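Type 3 secretion system regulator YopR (Yersinia pestis, PDB 1Z21) may regulate assembly of the type III secretion injectisome, possibly by controlling secretion or polymerisation of the needle subunit YscF, and takes part in pathogenesis. Local coordinates at residues T33-A38 with E74-Q79; P57-V62 with N101-I106. All coordinates share one frame; numbering follows the deposited sequence.

Four of the five helices in this all-helical core domain of YopR meet in the two contacts, whose centres lie about 11 Å apart. Contact 1 joins helix 25-43 to helix 71-82 close to the centre of the chain; contact 2 joins helix 52-66 to helix 94-107, and its centre lies farther out, about 9 Å from the centre of the chain. Each pairs aliphatic packing with an arginine. In contact 1 a valine and an isoleucine meet in the interior while Arg36, salt-bridged to Glu29, also donates to the Gln79 carbonyl; in contact 2 Arg60 forms a salt bridge with Glu103 across the contact itself. The two are in direct touch: Leu77 and Leu78 pack on Glu103 and Leu104, and Ala38 meets Val62.

Contact 1 (T33-A38 with E74-Q79); sequences TPVREA and EAILLQ
Val35 and Ile76 meet in the interior of the five-helix core, joining helix 25-43 to helix 71-82. Their side chains cross at about a right angle, and the closest atoms are the methyls Val35 CG1 and Ile76 CG2, 3.7 Å apart. Ile76 CG2 stands anti to its backbone N and is the branch that meets the valine; Val35 CB and Val35 CG2 each lie 4.0 Å from the same Ile76 CG2, so one methyl is set against the whole fork of the valine. Beside this apolar patch, Arg36 runs out extended, then bends at chi3 (-59°), which brings its guanidinium to the backbone of the other helix. There Arg36 NH2 donates to Gln79 O at 3.0 Å, a bond bent at the hydrogen to 142°.

Farther out, Arg10 of helix 6-19 touches both Val35 and Ile76, Trp14 packs on Ile76, and Leu63 and Phe66 of helix 52-66 touch Val35. Glu29 OE1 makes a salt bridge with Arg36 NH2 and also accepts a bond from Gln79 NE2, while Arg36 NE donates to the Val80 carbonyl. Thus held, Arg36 keeps Gln79 O near its guanidinium plane, although NH2 sits 43° above the plane of that carbonyl.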
loop_
_atom_site.group_PDB
_atom_site.type_symbol
_atom_site.label_atom_id
_atom_site.label_comp_id
_atom_site.label_asym_id
_atom_site.label_seq_id
_atom_site.Cartn_x
_atom_site.Cartn_y
_atom_site.Cartn_z
ATOM N N THR A 33 -3.871 1.563 6.646
ATOM C CA THR A 33 -3.212 1.560 7.944
ATOM C C THR A 33 -2.392 0.298 8.199
ATOM O O THR A 33 -1.193 0.425 8.402
ATOM C CB THR A 33 -4.232 1.837 9.082
ATOM O OG1 THR A 33 -4.629 3.209 9.019
ATOM C CG2 THR A 33 -3.580 1.683 10.455
ATOM N N PRO A 34 -2.987 -0.902 8.182
ATOM C CA PRO A 34 -2.208 -2.117 8.437
ATOM C C PRO A 34 -1.129 -2.360 7.374
ATOM O O PRO A 34 -0.111 -2.980 7.685
ATOM C CB PRO A 34 -3.261 -3.232 8.410
ATOM C CG PRO A 34 -4.378 -2.684 7.613
ATOM C CD PRO A 34 -4.400 -1.227 7.925
ATOM N N VAL A 35 -1.342 -1.868 6.154
ATOM C CA VAL A 35 -0.380 -2.094 5.082
ATOM C C VAL A 35 0.854 -1.252 5.321
ATOM O O VAL A 35 1.971 -1.746 5.191
ATOM C CB VAL A 35 -0.973 -1.791 3.701
ATOM C CG1 VAL A 35 0.004 -2.196 2.607
ATOM C CG2 VAL A 35 -2.312 -2.522 3.534
ATOM N N ARG A 36 0.643 0.016 5.666
ATOM C CA ARG A 36 1.724 0.912 6.039
ATOM C C ARG A 36 2.504 0.332 7.213
ATOM O O ARG A 36 3.729 0.291 7.183
ATOM C CB ARG A 36 1.184 2.297 6.390
ATOM C CG ARG A 36 2.281 3.326 6.662
ATOM C CD ARG A 36 1.778 4.667 7.112
ATOM N NE ARG A 36 0.882 5.291 6.132
ATOM C CZ ARG A 36 -0.416 5.524 6.321
ATOM N NH1 ARG A 36 -1.025 5.175 7.451
ATOM N NH2 ARG A 36 -1.114 6.105 5.359
ATOM N N GLU A 37 1.803 -0.117 8.251
ATOM C CA GLU A 37 2.470 -0.726 9.416
ATOM C C GLU A 37 3.362 -1.902 9.009
ATOM O O GLU A 37 4.503 -2.013 9.467
ATOM C CB GLU A 37 1.445 -1.157 10.471
ATOM C CG GLU A 37 0.799 0.043 11.155
ATOM C CD GLU A 37 -0.396 -0.287 12.037
ATOM O OE1 GLU A 37 -0.996 -1.384 11.915
ATOM O OE2 GLU A 37 -0.747 0.588 12.857
ATOM N N ALA A 38 2.856 -2.767 8.136
ATOM C CA ALA A 38 3.616 -3.937 7.704
ATOM C C ALA A 38 4.828 -3.532 6.855
ATOM O O ALA A 38 5.895 -4.140 6.949
ATOM C CB ALA A 38 2.721 -4.882 6.942
ATOM N N GLU A 74 -2.705 0.195 -6.287
ATOM C CA GLU A 74 -2.366 1.570 -6.637
ATOM C C GLU A 74 -2.915 2.552 -5.609
ATOM O O GLU A 74 -2.204 3.418 -5.149
ATOM C CB GLU A 74 -2.901 1.911 -8.024
ATOM C CG GLU A 74 -2.163 1.187 -9.142
ATOM C CD GLU A 74 -2.891 1.235 -10.470
ATOM O OE1 GLU A 74 -4.054 1.688 -10.518
ATOM O OE2 GLU A 74 -2.289 0.806 -11.469
ATOM N N ALA A 75 -4.173 2.371 -5.219
ATOM C CA ALA A 75 -4.782 3.231 -4.199
ATOM C C ALA A 75 -4.098 3.093 -2.854
ATOM O O ALA A 75 -3.821 4.085 -2.186
ATOM C CB ALA A 75 -6.262 2.906 -4.068
ATOM N N ILE A 76 -3.848 1.855 -2.442
ATOM C CA ILE A 76 -3.166 1.587 -1.190
ATOM C C ILE A 76 -1.775 2.221 -1.173
ATOM O O ILE A 76 -1.428 2.899 -0.226
ATOM C CB ILE A 76 -3.108 0.067 -0.900
ATOM C CG1 ILE A 76 -4.519 -0.473 -0.576
ATOM C CG2 ILE A 76 -2.112 -0.247 0.221
ATOM C CD1 ILE A 76 -5.089 -0.061 0.778
ATOM N N LEU A 77 -0.997 2.012 -2.227
ATOM C CA LEU A 77 0.373 2.529 -2.305
ATOM C C LEU A 77 0.409 4.050 -2.161
ATOM O O LEU A 77 1.195 4.581 -1.389
ATOM C CB LEU A 77 1.060 2.087 -3.621
ATOM C CG LEU A 77 1.539 0.623 -3.652
ATOM C CD1 LEU A 77 1.947 0.230 -5.068
ATOM C CD2 LEU A 77 2.669 0.416 -2.676
ATOM N N LEU A 78 -0.468 4.728 -2.893
ATOM C CA LEU A 78 -0.576 6.181 -2.842
ATOM C C LEU A 78 -0.978 6.634 -1.438
ATOM O O LEU A 78 -0.403 7.569 -0.901
ATOM C CB LEU A 78 -1.553 6.688 -3.906
ATOM C CG LEU A 78 -0.976 6.559 -5.325
ATOM C CD1 LEU A 78 -2.019 6.739 -6.402
ATOM C CD2 LEU A 78 0.144 7.538 -5.534
ATOM N N GLN A 79 -1.920 5.936 -0.819
ATOM C CA GLN A 79 -2.349 6.327 0.524
ATOM C C GLN A 79 -1.274 6.062 1.581
ATOM O O GLN A 79 -1.084 6.864 2.476
ATOM C CB GLN A 79 -3.677 5.664 0.890
ATOM C CG GLN A 79 -4.259 6.159 2.232
ATOM C CD GLN A 79 -4.616 7.640 2.221
ATOM O OE1 GLN A 79 -5.008 8.187 1.180
ATOM N NE2 GLN A 79 -4.496 8.293 3.381
#

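Contact 2 (P57-V62 with N101-I106); sequences PELRSV and NKELMI
Arg60 and Glu103 face each other where the axes of 57-62 and 101-106, 11.0 Å apart at closest approach, cross at -79°, almost perpendicular. A salt bridge spans the gap in this part of the YopR helical core: Arg60 NH1 donates to Glu103 OE1 at 3.1 Å, nearly straight at 160°. The acceptor uses its syn lone pair and lies near the guanidinium plane, at the edge of the group, although the carboxylate and guanidinium planes are turned 58° apart. The arginine stem closes in as well, with Arg60 CD 3.5 Å from both Glu103 OE1 and Glu103 OE2, so that the carboxylate lies against methylene as well as nitrogen. A bend at chi3 helps bring NH1 round to the acid.

Closer to its backbone, Glu103 is packed by a leucine: Leu59 CD2 rests on Glu103 CG at 3.7 Å and on CB at nearly the same distance. Ile106 CD1 comes in at the edge of the guanidinium, 4.0 Å from Arg60 NH1. Leu77 of helix 71-82 and Leu56 of helix 52-66 also pack on Glu103, while Trp73 touches Arg60, so helix 71-82 touches both partners of the salt bridge.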
loop_
_atom_site.group_PDB
_atom_site.type_symbol
_atom_site.label_atom_id
_atom_site.label_comp_id
_atom_site.label_asym_id
_atom_site.label_seq_id
_atom_site.Cartn_x
_atom_site.Cartn_y
_atom_site.Cartn_z
ATOM N N PRO A 57 9.752 -7.452 -5.047
ATOM C CA PRO A 57 9.072 -8.694 -4.666
ATOM C C PRO A 57 8.614 -8.724 -3.215
ATOM O O PRO A 57 7.519 -9.213 -2.953
ATOM C CB PRO A 57 10.132 -9.761 -4.931
ATOM C CG PRO A 57 10.914 -9.207 -6.030
ATOM C CD PRO A 57 11.028 -7.728 -5.736
ATOM N N GLU A 58 9.433 -8.219 -2.293
ATOM C CA GLU A 58 9.051 -8.163 -0.883
ATOM C C GLU A 58 7.851 -7.231 -0.701
ATOM O O GLU A 58 6.890 -7.569 -0.013
ATOM C CB GLU A 58 10.230 -7.682 -0.027
ATOM C CG GLU A 58 11.310 -8.740 0.122
ATOM C CD GLU A 58 12.554 -8.240 0.852
ATOM O OE1 GLU A 58 12.593 -7.061 1.285
ATOM O OE2 GLU A 58 13.508 -9.047 1.000
ATOM N N LEU A 59 7.917 -6.060 -1.323
ATOM C CA LEU A 59 6.835 -5.078 -1.248
ATOM C C LEU A 59 5.533 -5.650 -1.794
ATOM O O LEU A 59 4.473 -5.489 -1.177
ATOM C CB LEU A 59 7.211 -3.797 -1.997
ATOM C CG LEU A 59 6.135 -2.707 -2.097
ATOM C CD1 LEU A 59 6.723 -1.335 -1.803
ATOM C CD2 LEU A 59 5.475 -2.724 -3.458
ATOM N N ARG A 60 5.603 -6.337 -2.928
ATOM C CA ARG A 60 4.401 -6.935 -3.526
ATOM C C ARG A 60 3.848 -8.054 -2.647
ATOM O O ARG A 60 2.644 -8.207 -2.541
ATOM C CB ARG A 60 4.680 -7.416 -4.939
ATOM C CG ARG A 60 5.116 -6.287 -5.849
ATOM C CD ARG A 60 5.135 -6.627 -7.306
ATOM N NE ARG A 60 6.283 -7.450 -7.664
ATOM C CZ ARG A 60 7.354 -7.043 -8.346
ATOM N NH1 ARG A 60 7.504 -5.789 -8.754
ATOM N NH2 ARG A 60 8.308 -7.915 -8.620
ATOM N N SER A 61 4.735 -8.779 -1.970
ATOM C CA SER A 61 4.336 -9.839 -1.048
ATOM C C SER A 61 3.506 -9.295 0.112
ATOM O O SER A 61 2.495 -9.894 0.498
ATOM C CB SER A 61 5.563 -10.566 -0.507
ATOM O OG SER A 61 5.146 -11.538 0.410
ATOM N N VAL A 62 3.933 -8.154 0.649
ATOM C CA VAL A 62 3.174 -7.442 1.674
ATOM C C VAL A 62 1.805 -6.989 1.137
ATOM O O VAL A 62 0.783 -7.211 1.775
ATOM C CB VAL A 62 3.948 -6.230 2.246
ATOM C CG1 VAL A 62 3.087 -5.486 3.268
ATOM C CG2 VAL A 62 5.265 -6.675 2.893
ATOM N N ASN A 101 7.248 4.342 -5.326
ATOM C CA ASN A 101 7.210 4.991 -6.611
ATOM C C ASN A 101 7.694 4.084 -7.756
ATOM O O ASN A 101 7.157 4.159 -8.846
ATOM C CB ASN A 101 7.920 6.342 -6.526
ATOM C CG ASN A 101 7.112 7.364 -5.679
ATOM O OD1 ASN A 101 5.918 7.611 -5.939
ATOM N ND2 ASN A 101 7.743 7.922 -4.652
ATOM N N LYS A 102 8.657 3.203 -7.490
ATOM C CA LYS A 102 9.100 2.243 -8.505
ATOM C C LYS A 102 8.007 1.223 -8.829
ATOM O O LYS A 102 7.789 0.894 -9.991
ATOM C CB LYS A 102 10.395 1.544 -8.073
ATOM C CG LYS A 102 11.583 2.472 -8.068
ATOM C CD LYS A 102 12.869 1.740 -8.136
ATOM C CE LYS A 102 14.044 2.695 -8.059
ATOM N NZ LYS A 102 14.204 3.467 -9.310
ATOM N N GLU A 103 7.302 0.732 -7.811
ATOM C CA GLU A 103 6.154 -0.154 -8.046
ATOM C C GLU A 103 5.021 0.552 -8.784
ATOM O O GLU A 103 4.401 -0.038 -9.653
ATOM C CB GLU A 103 5.633 -0.759 -6.739
ATOM C CG GLU A 103 4.442 -1.718 -6.903
ATOM C CD GLU A 103 4.725 -2.936 -7.787
ATOM O OE1 GLU A 103 5.905 -3.310 -7.968
ATOM O OE2 GLU A 103 3.752 -3.538 -8.287
ATOM N N LEU A 104 4.744 1.813 -8.450
ATOM C CA LEU A 104 3.688 2.539 -9.136
ATOM C C LEU A 104 4.025 2.680 -10.626
ATOM O O LEU A 104 3.145 2.597 -11.462
ATOM C CB LEU A 104 3.420 3.901 -8.489
ATOM C CG LEU A 104 2.650 3.817 -7.167
ATOM C CD1 LEU A 104 2.670 5.140 -6.458
ATOM C CD2 LEU A 104 1.217 3.395 -7.381
ATOM N N MET A 105 5.306 2.845 -10.943
ATOM C CA MET A 105 5.732 2.962 -12.340
ATOM C C MET A 105 5.468 1.658 -13.074
ATOM O O MET A 105 5.070 1.678 -14.227
ATOM C CB MET A 105 7.208 3.371 -12.418
ATOM C CG MET A 105 7.796 3.455 -13.826
ATOM S SD MET A 105 7.142 4.854 -14.703
ATOM C CE MET A 105 8.252 6.143 -14.169
ATOM N N ILE A 106 5.666 0.534 -12.397
ATOM C CA ILE A 106 5.379 -0.784 -12.965
ATOM C C ILE A 106 3.876 -1.005 -13.164
ATOM O O ILE A 106 3.462 -1.583 -14.164
ATOM C CB ILE A 106 5.998 -1.885 -12.081
ATOM C CG1 ILE A 106 7.522 -1.835 -12.177
ATOM C CG2 ILE A 106 5.497 -3.294 -12.474
ATOM C CD1 ILE A 106 8.232 -2.596 -11.060
#